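PDB 1PVT: sugar-phosphate aldolase from Thermotoga maritima, which belongs to the class II aldolase and adducin family and probably has the AraD-like fold of that group. Local coordinates for residues E9-L22 / D202-E214. Residues are numbered along the deposited sequence; the frame is centred on the assembly and turned at random.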
ATOM      1  N   GLU A   9      15.206  -1.909  -0.375  1.00 58.39           N
ATOM      2  CA  GLU A   9      14.336  -1.359   0.661  1.00 57.36           C
ATOM      3  C   GLU A   9      12.961  -1.976   0.568  1.00 54.20           C
ATOM      4  O   GLU A   9      12.270  -2.166   1.571  1.00 52.92           O
ATOM      5  CB  GLU A   9      14.222   0.153   0.519  1.00 61.14           C
ATOM      6  CG  GLU A   9      14.139   0.859   1.857  1.00 67.01           C
ATOM      7  CD  GLU A   9      13.466   2.219   1.760  1.00 71.09           C
ATOM      8  OE1 GLU A   9      13.892   3.030   0.890  1.00 71.98           O
ATOM      9  OE2 GLU A   9      12.518   2.468   2.557  1.00 71.43           O
ATOM     10  N   ILE A  10      12.560  -2.273  -0.656  1.00 51.54           N
ATOM     11  CA  ILE A  10      11.278  -2.900  -0.888  1.00 49.28           C
ATOM     12  C   ILE A  10      11.358  -4.369  -0.502  1.00 47.57           C
ATOM     13  O   ILE A  10      10.476  -4.885   0.184  1.00 47.92           O
ATOM     14  CB  ILE A  10      10.877  -2.800  -2.365  1.00 49.69           C
ATOM     15  CG1 ILE A  10      10.415  -1.368  -2.656  1.00 51.19           C
ATOM     16  CG2 ILE A  10       9.808  -3.869  -2.712  1.00 47.82           C
ATOM     17  CD1 ILE A  10       9.853  -1.162  -4.067  1.00 51.81           C
ATOM     18  N   GLN A  11      12.412  -5.045  -0.953  1.00 45.72           N
ATOM     19  CA  GLN A  11      12.592  -6.455  -0.651  1.00 44.01           C
ATOM     20  C   GLN A  11      12.642  -6.703   0.847  1.00 43.27           C
ATOM     21  O   GLN A  11      12.043  -7.657   1.345  1.00 43.15           O
ATOM     22  CB  GLN A  11      13.859  -6.965  -1.307  1.00 43.39           C
ATOM     23  CG  GLN A  11      13.726  -7.084  -2.797  1.00 45.85           C
ATOM     24  CD  GLN A  11      14.932  -7.745  -3.423  1.00 48.12           C
ATOM     25  OE1 GLN A  11      16.031  -7.186  -3.418  1.00 49.85           O
ATOM     26  NE2 GLN A  11      14.739  -8.949  -3.959  1.00 48.37           N
ATOM     27  N   LYS A  12      13.352  -5.840   1.562  1.00 42.68           N
ATOM     28  CA  LYS A  12      13.453  -5.965   3.008  1.00 42.90           C
ATOM     29  C   LYS A  12      12.056  -5.912   3.629  1.00 40.98           C
ATOM     30  O   LYS A  12      11.730  -6.715   4.500  1.00 42.20           O
ATOM     31  CB  LYS A  12      14.343  -4.855   3.569  1.00 46.38           C
ATOM     32  CG  LYS A  12      14.446  -4.847   5.086  1.00 51.86           C
ATOM     33  CD  LYS A  12      15.515  -3.870   5.584  1.00 55.28           C
ATOM     34  CE  LYS A  12      15.493  -3.740   7.117  1.00 57.82           C
ATOM     35  NZ  LYS A  12      15.733  -5.040   7.821  1.00 60.05           N
ATOM     36  N   VAL A  13      11.226  -4.979   3.173  1.00 39.65           N
ATOM     37  CA  VAL A  13       9.854  -4.853   3.685  1.00 37.06           C
ATOM     38  C   VAL A  13       9.013  -6.093   3.349  1.00 35.29           C
ATOM     39  O   VAL A  13       8.203  -6.541   4.163  1.00 33.90           O
ATOM     40  CB  VAL A  13       9.159  -3.577   3.113  1.00 37.15           C
ATOM     41  CG1 VAL A  13       7.634  -3.659   3.298  1.00 35.46           C
ATOM     42  CG2 VAL A  13       9.726  -2.328   3.801  1.00 32.63           C
ATOM     43  N   ALA A  14       9.210  -6.639   2.154  1.00 33.08           N
ATOM     44  CA  ALA A  14       8.483  -7.824   1.729  1.00 32.13           C
ATOM     45  C   ALA A  14       8.789  -8.924   2.705  1.00 33.55           C
ATOM     46  O   ALA A  14       7.907  -9.671   3.099  1.00 33.90           O
ATOM     47  CB  ALA A  14       8.927  -8.243   0.366  1.00 30.58           C
ATOM     48  N   TYR A  15      10.054  -9.026   3.093  1.00 35.84           N
ATOM     49  CA  TYR A  15      10.477 -10.054   4.031  1.00 37.38           C
ATOM     50  C   TYR A  15       9.770  -9.926   5.362  1.00 37.31           C
ATOM     51  O   TYR A  15       9.120 -10.860   5.821  1.00 37.73           O
ATOM     52  CB  TYR A  15      11.970  -9.977   4.288  1.00 40.19           C
ATOM     53  CG  TYR A  15      12.409 -10.965   5.330  1.00 43.28           C
ATOM     54  CD1 TYR A  15      12.425 -12.325   5.049  1.00 44.06           C
ATOM     55  CD2 TYR A  15      12.748 -10.547   6.619  1.00 43.84           C
ATOM     56  CE1 TYR A  15      12.761 -13.255   6.021  1.00 45.78           C
ATOM     57  CE2 TYR A  15      13.085 -11.467   7.606  1.00 44.53           C
ATOM     58  CZ  TYR A  15      13.087 -12.828   7.300  1.00 46.69           C
ATOM     59  OH  TYR A  15      13.391 -13.772   8.268  1.00 47.47           O
ATOM     60  N   TRP A  16       9.904  -8.769   5.993  1.00 37.42           N
ATOM     61  CA  TRP A  16       9.270  -8.568   7.278  1.00 38.25           C
ATOM     62  C   TRP A  16       7.776  -8.784   7.252  1.00 38.94           C
ATOM     63  O   TRP A  16       7.181  -9.257   8.218  1.00 40.36           O
ATOM     64  CB  TRP A  16       9.615  -7.185   7.795  1.00 38.32           C
ATOM     65  CG  TRP A  16      10.965  -7.229   8.371  1.00 39.56           C
ATOM     66  CD1 TRP A  16      12.143  -6.899   7.760  1.00 39.08           C
ATOM     67  CD2 TRP A  16      11.309  -7.815   9.625  1.00 40.25           C
ATOM     68  NE1 TRP A  16      13.207  -7.258   8.557  1.00 38.80           N
ATOM     69  CE2 TRP A  16      12.722  -7.824   9.709  1.00 39.53           C
ATOM     70  CE3 TRP A  16      10.555  -8.343  10.691  1.00 40.81           C
ATOM     71  CZ2 TRP A  16      13.400  -8.341  10.817  1.00 40.27           C
ATOM     72  CZ3 TRP A  16      11.225  -8.855  11.788  1.00 41.72           C
ATOM     73  CH2 TRP A  16      12.638  -8.850  11.844  1.00 41.96           C
ATOM     74  N   LEU A  17       7.179  -8.439   6.127  1.00 39.86           N
ATOM     75  CA  LEU A  17       5.748  -8.596   5.908  1.00 39.94           C
ATOM     76  C   LEU A  17       5.381 -10.093   6.003  1.00 39.81           C
ATOM     77  O   LEU A  17       4.410 -10.472   6.672  1.00 40.00           O
ATOM     78  CB  LEU A  17       5.416  -8.053   4.509  1.00 39.44           C
ATOM     79  CG  LEU A  17       4.331  -7.008   4.243  1.00 37.71           C
ATOM     80  CD1 LEU A  17       4.098  -6.154   5.454  1.00 38.55           C
ATOM     81  CD2 LEU A  17       4.763  -6.145   3.067  1.00 37.05           C
ATOM     82  N   ALA A  18       6.173 -10.931   5.332  1.00 39.65           N
ATOM     83  CA  ALA A  18       5.953 -12.375   5.308  1.00 39.48           C
ATOM     84  C   ALA A  18       6.285 -13.049   6.631  1.00 39.21           C
ATOM     85  O   ALA A  18       5.508 -13.847   7.146  1.00 40.03           O
ATOM     86  CB  ALA A  18       6.774 -13.002   4.189  1.00 38.87           C
ATOM     87  N   ILE A  19       7.442 -12.718   7.184  1.00 38.75           N
ATOM     88  CA  ILE A  19       7.882 -13.314   8.436  1.00 38.39           C
ATOM     89  C   ILE A  19       6.955 -12.999   9.594  1.00 38.68           C
ATOM     90  O   ILE A  19       6.801 -13.816  10.483  1.00 39.29           O
ATOM     91  CB  ILE A  19       9.300 -12.844   8.812  1.00 37.72           C
ATOM     92  CG1 ILE A  19       9.980 -13.889   9.678  1.00 37.18           C
ATOM     93  CG2 ILE A  19       9.240 -11.533   9.575  1.00 36.76           C
ATOM     94  CD1 ILE A  19      10.447 -15.087   8.919  1.00 36.42           C
ATOM     95  N   LYS A  20       6.347 -11.818   9.603  1.00 39.07           N
ATOM     96  CA  LYS A  20       5.458 -11.479  10.700  1.00 38.71           C
ATOM     97  C   LYS A  20       4.028 -11.822  10.355  1.00 38.66           C
ATOM     98  O   LYS A  20       3.098 -11.465  11.074  1.00 39.57           O
ATOM     99  CB  LYS A  20       5.603 -10.010  11.075  1.00 37.44           C
ATOM    100  CG  LYS A  20       6.986  -9.722  11.601  1.00 41.58           C
ATOM    101  CD  LYS A  20       7.135  -8.316  12.132  1.00 44.51           C
ATOM    102  CE  LYS A  20       6.305  -8.106  13.376  1.00 45.65           C
ATOM    103  NZ  LYS A  20       6.478  -6.737  13.931  1.00 47.08           N
ATOM    104  N   GLY A  21       3.860 -12.531   9.246  1.00 38.42           N
ATOM    105  CA  GLY A  21       2.536 -12.956   8.841  1.00 40.59           C
ATOM    106  C   GLY A  21       1.599 -11.862   8.386  1.00 42.70           C
ATOM    107  O   GLY A  21       0.425 -12.114   8.086  1.00 44.08           O
ATOM    108  N   LEU A  22       2.100 -10.640   8.329  1.00 43.31           N
ATOM    109  CA  LEU A  22       1.283  -9.523   7.888  1.00 44.36           C
ATOM    110  C   LEU A  22       0.737  -9.747   6.468  1.00 45.69           C
ATOM    111  O   LEU A  22      -0.319  -9.231   6.109  1.00 45.99           O
ATOM    112  CB  LEU A  22       2.115  -8.252   7.961  1.00 44.30           C
ATOM    113  CG  LEU A  22       2.420  -7.881   9.413  1.00 43.71           C
ATOM    114  CD1 LEU A  22       3.485  -6.778   9.516  1.00 44.31           C
ATOM    115  CD2 LEU A  22       1.121  -7.440  10.042  1.00 42.66           C
ATOM    116  N   ASP A 202       8.880   6.789   2.681  1.00 56.33           N
ATOM    117  CA  ASP A 202       9.536   5.661   2.009  1.00 54.19           C
ATOM    118  C   ASP A 202       8.859   4.354   2.429  1.00 52.64           C
ATOM    119  O   ASP A 202       8.151   4.316   3.442  1.00 51.32           O
ATOM    120  CB  ASP A 202      11.034   5.620   2.335  1.00 55.09           C
ATOM    121  CG  ASP A 202      11.315   5.472   3.819  1.00 56.61           C
ATOM    122  OD1 ASP A 202      10.350   5.454   4.619  1.00 57.42           O
ATOM    123  OD2 ASP A 202      12.511   5.377   4.186  1.00 57.64           O
ATOM    124  N   VAL A 203       9.075   3.291   1.655  1.00 50.61           N
ATOM    125  CA  VAL A 203       8.431   2.022   1.948  1.00 49.94           C
ATOM    126  C   VAL A 203       8.551   1.630   3.410  1.00 51.03           C
ATOM    127  O   VAL A 203       7.560   1.243   4.033  1.00 52.17           O
ATOM    128  CB  VAL A 203       8.972   0.886   1.072  1.00 48.60           C
ATOM    129  CG1 VAL A 203      10.340   0.446   1.548  1.00 48.83           C
ATOM    130  CG2 VAL A 203       7.997  -0.261   1.093  1.00 46.79           C
ATOM    131  N   ALA A 204       9.752   1.746   3.967  1.00 51.19           N
ATOM    132  CA  ALA A 204       9.984   1.401   5.370  1.00 50.86           C
ATOM    133  C   ALA A 204       9.020   2.121   6.309  1.00 50.51           C
ATOM    134  O   ALA A 204       8.589   1.554   7.314  1.00 51.03           O
ATOM    135  CB  ALA A 204      11.423   1.726   5.762  1.00 51.40           C
ATOM    136  N   GLU A 205       8.693   3.372   5.995  1.00 50.60           N
ATOM    137  CA  GLU A 205       7.774   4.140   6.830  1.00 49.69           C
ATOM    138  C   GLU A 205       6.344   3.622   6.655  1.00 47.53           C
ATOM    139  O   GLU A 205       5.580   3.557   7.621  1.00 47.00           O
ATOM    140  CB  GLU A 205       7.847   5.631   6.483  1.00 52.48           C
ATOM    141  CG  GLU A 205       6.817   6.484   7.229  1.00 57.74           C
ATOM    142  CD  GLU A 205       6.946   7.977   6.942  1.00 60.92           C
ATOM    143  OE1 GLU A 205       7.847   8.626   7.520  1.00 63.35           O
ATOM    144  OE2 GLU A 205       6.147   8.502   6.131  1.00 62.10           O
ATOM    145  N   ALA A 206       5.983   3.262   5.423  1.00 44.35           N
ATOM    146  CA  ALA A 206       4.656   2.726   5.161  1.00 41.79           C
ATOM    147  C   ALA A 206       4.532   1.448   5.989  1.00 41.67           C
ATOM    148  O   ALA A 206       3.571   1.279   6.733  1.00 41.00           O
ATOM    149  CB  ALA A 206       4.492   2.419   3.686  1.00 39.11           C
ATOM    150  N   TYR A 207       5.516   0.557   5.869  1.00 41.69           N
ATOM    151  CA  TYR A 207       5.509  -0.691   6.626  1.00 41.46           C
ATOM    152  C   TYR A 207       5.343  -0.430   8.118  1.00 41.96           C
ATOM    153  O   TYR A 207       4.623  -1.148   8.810  1.00 43.00           O
ATOM    154  CB  TYR A 207       6.805  -1.465   6.418  1.00 41.11           C
ATOM    155  CG  TYR A 207       6.854  -2.737   7.235  1.00 42.63           C
ATOM    156  CD1 TYR A 207       6.087  -3.837   6.890  1.00 42.95           C
ATOM    157  CD2 TYR A 207       7.623  -2.820   8.384  1.00 43.69           C
ATOM    158  CE1 TYR A 207       6.081  -4.977   7.665  1.00 42.52           C
ATOM    159  CE2 TYR A 207       7.618  -3.960   9.165  1.00 43.40           C
ATOM    160  CZ  TYR A 207       6.844  -5.030   8.796  1.00 43.22           C
ATOM    161  OH  TYR A 207       6.820  -6.156   9.571  1.00 46.13           O
ATOM    162  N   ASP A 208       6.030   0.588   8.617  1.00 43.13           N
ATOM    163  CA  ASP A 208       5.944   0.942  10.027  1.00 45.08           C
ATOM    164  C   ASP A 208       4.518   1.263  10.471  1.00 45.73           C
ATOM    165  O   ASP A 208       4.142   1.004  11.613  1.00 47.04           O
ATOM    166  CB  ASP A 208       6.840   2.146  10.320  1.00 47.08           C
ATOM    167  CG  ASP A 208       8.228   1.741  10.737  1.00 49.74           C
ATOM    168  OD1 ASP A 208       8.684   0.673  10.282  1.00 52.40           O
ATOM    169  OD2 ASP A 208       8.863   2.492  11.506  1.00 50.44           O
ATOM    170  N   ARG A 209       3.722   1.838   9.584  1.00 45.50           N
ATOM    171  CA  ARG A 209       2.356   2.171   9.951  1.00 44.50           C
ATOM    172  C   ARG A 209       1.461   0.935   9.935  1.00 43.12           C
ATOM    173  O   ARG A 209       0.492   0.861  10.681  1.00 43.14           O
ATOM    174  CB  ARG A 209       1.812   3.246   9.021  1.00 45.50           C
ATOM    175  CG  ARG A 209       2.609   4.545   9.030  1.00 47.50           C
ATOM    176  CD  ARG A 209       1.897   5.549   8.137  1.00 51.09           C
ATOM    177  NE  ARG A 209       2.779   6.485   7.443  1.00 52.74           N
ATOM    178  CZ  ARG A 209       3.158   7.658   7.925  1.00 52.08           C
ATOM    179  NH1 ARG A 209       2.741   8.052   9.119  1.00 51.79           N
ATOM    180  NH2 ARG A 209       3.932   8.442   7.194  1.00 52.70           N
ATOM    181  N   VAL A 210       1.776  -0.033   9.082  1.00 41.74           N
ATOM    182  CA  VAL A 210       1.001  -1.261   9.040  1.00 40.07           C
ATOM    183  C   VAL A 210       1.197  -1.914  10.396  1.00 41.79           C
ATOM    184  O   VAL A 210       0.236  -2.159  11.121  1.00 41.71           O
ATOM    185  CB  VAL A 210       1.515  -2.209   7.971  1.00 38.14           C
ATOM    186  CG1 VAL A 210       0.819  -3.537   8.094  1.00 38.45           C
ATOM    187  CG2 VAL A 210       1.270  -1.620   6.614  1.00 36.82           C
ATOM    188  N   GLU A 211       2.455  -2.182  10.740  1.00 43.61           N
ATOM    189  CA  GLU A 211       2.798  -2.796  12.022  1.00 43.70           C
ATOM    190  C   GLU A 211       2.004  -2.167  13.148  1.00 43.45           C
ATOM    191  O   GLU A 211       1.244  -2.839  13.845  1.00 43.82           O
ATOM    192  CB  GLU A 211       4.277  -2.615  12.317  1.00 43.73           C
ATOM    193  CG  GLU A 211       5.124  -3.769  11.917  1.00 47.11           C
ATOM    194  CD  GLU A 211       6.509  -3.664  12.506  1.00 51.16           C
ATOM    195  OE1 GLU A 211       7.249  -4.670  12.467  1.00 53.95           O
ATOM    196  OE2 GLU A 211       6.860  -2.571  13.006  1.00 51.85           O
ATOM    197  N   ILE A 212       2.186  -0.863  13.320  1.00 44.44           N
ATOM    198  CA  ILE A 212       1.499  -0.118  14.368  1.00 44.49           C
ATOM    199  C   ILE A 212      -0.019  -0.295  14.317  1.00 44.45           C
ATOM    200  O   ILE A 212      -0.631  -0.616  15.332  1.00 45.44           O
ATOM    201  CB  ILE A 212       1.905   1.383  14.322  1.00 44.52           C
ATOM    202  CG1 ILE A 212       3.379   1.498  14.722  1.00 45.26           C
ATOM    203  CG2 ILE A 212       1.053   2.208  15.272  1.00 41.91           C
ATOM    204  CD1 ILE A 212       3.964   2.864  14.562  1.00 47.50           C
ATOM    205  N   LEU A 213      -0.635  -0.103  13.157  1.00 44.08           N
ATOM    206  CA  LEU A 213      -2.073  -0.299  13.073  1.00 44.76           C
ATOM    207  C   LEU A 213      -2.425  -1.692  13.566  1.00 45.66           C
ATOM    208  O   LEU A 213      -3.361  -1.875  14.345  1.00 45.46           O
ATOM    209  CB  LEU A 213      -2.562  -0.135  11.642  1.00 45.26           C
ATOM    210  CG  LEU A 213      -2.787   1.312  11.209  1.00 47.43           C
ATOM    211  CD1 LEU A 213      -3.541   1.320   9.885  1.00 47.35           C
ATOM    212  CD2 LEU A 213      -3.594   2.064  12.274  1.00 47.04           C
ATOM    213  N   GLU A 214      -1.665  -2.679  13.109  1.00 45.72           N
ATOM    214  CA  GLU A 214      -1.899  -4.058  13.512  1.00 45.70           C
ATOM    215  C   GLU A 214      -1.837  -4.203  15.025  1.00 44.42           C
ATOM    216  O   GLU A 214      -2.731  -4.773  15.651  1.00 44.31           O
ATOM    217  CB  GLU A 214      -0.839  -4.973  12.910  1.00 47.85           C
ATOM    218  CG  GLU A 214      -1.373  -6.109  12.059  1.00 50.17           C
ATOM    219  CD  GLU A 214      -2.549  -6.823  12.683  1.00 51.51           C
ATOM    220  OE1 GLU A 214      -3.648  -6.230  12.727  1.00 53.28           O
ATOM    221  OE2 GLU A 214      -2.374  -7.978  13.124  1.00 53.11           O
TER
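The ring of Y207 lies between the two segments, against V13, W16 and L22. Its CG lies anti to the backbone N (chi1 178°), and this carries the ring across to the other segment. V13 CG1 lies 3.9 Å from Y207 CB. W16 CB packs 3.7 Å from Y207 CZ, while the indole turns outward, away from helix 203-214. Beyond the helix end, L22 CD1 comes 3.7 Å from Y207 CE1, and the two side chains cross at about a right angle. The other branch of V13, CG2, packs 3.6 Å from V203 CG1. V13 and V203 also both touch I30 of strand 28-34.

Helix segments 9-19 and 203-214 run nearly parallel, 18° apart in direction. They pack side by side on one face of the mixed sheet of this AraD-like fold, bringing the N-terminal helix next to the last one.

Polar contacts lie at the edge of this packing. K20 NZ forms a salt bridge of 2.6 Å with E211 OE1, approaching from above the carboxylate plane. At the start of helix 203-214, A204 N donates to E9 OE2 at 3.2 Å and 165°. D202 is the N-cap: its OD1 accepts from E205 N. The carboxylates of E9 and D202 are close, and the N-terminus of the helix probably eases their repulsion.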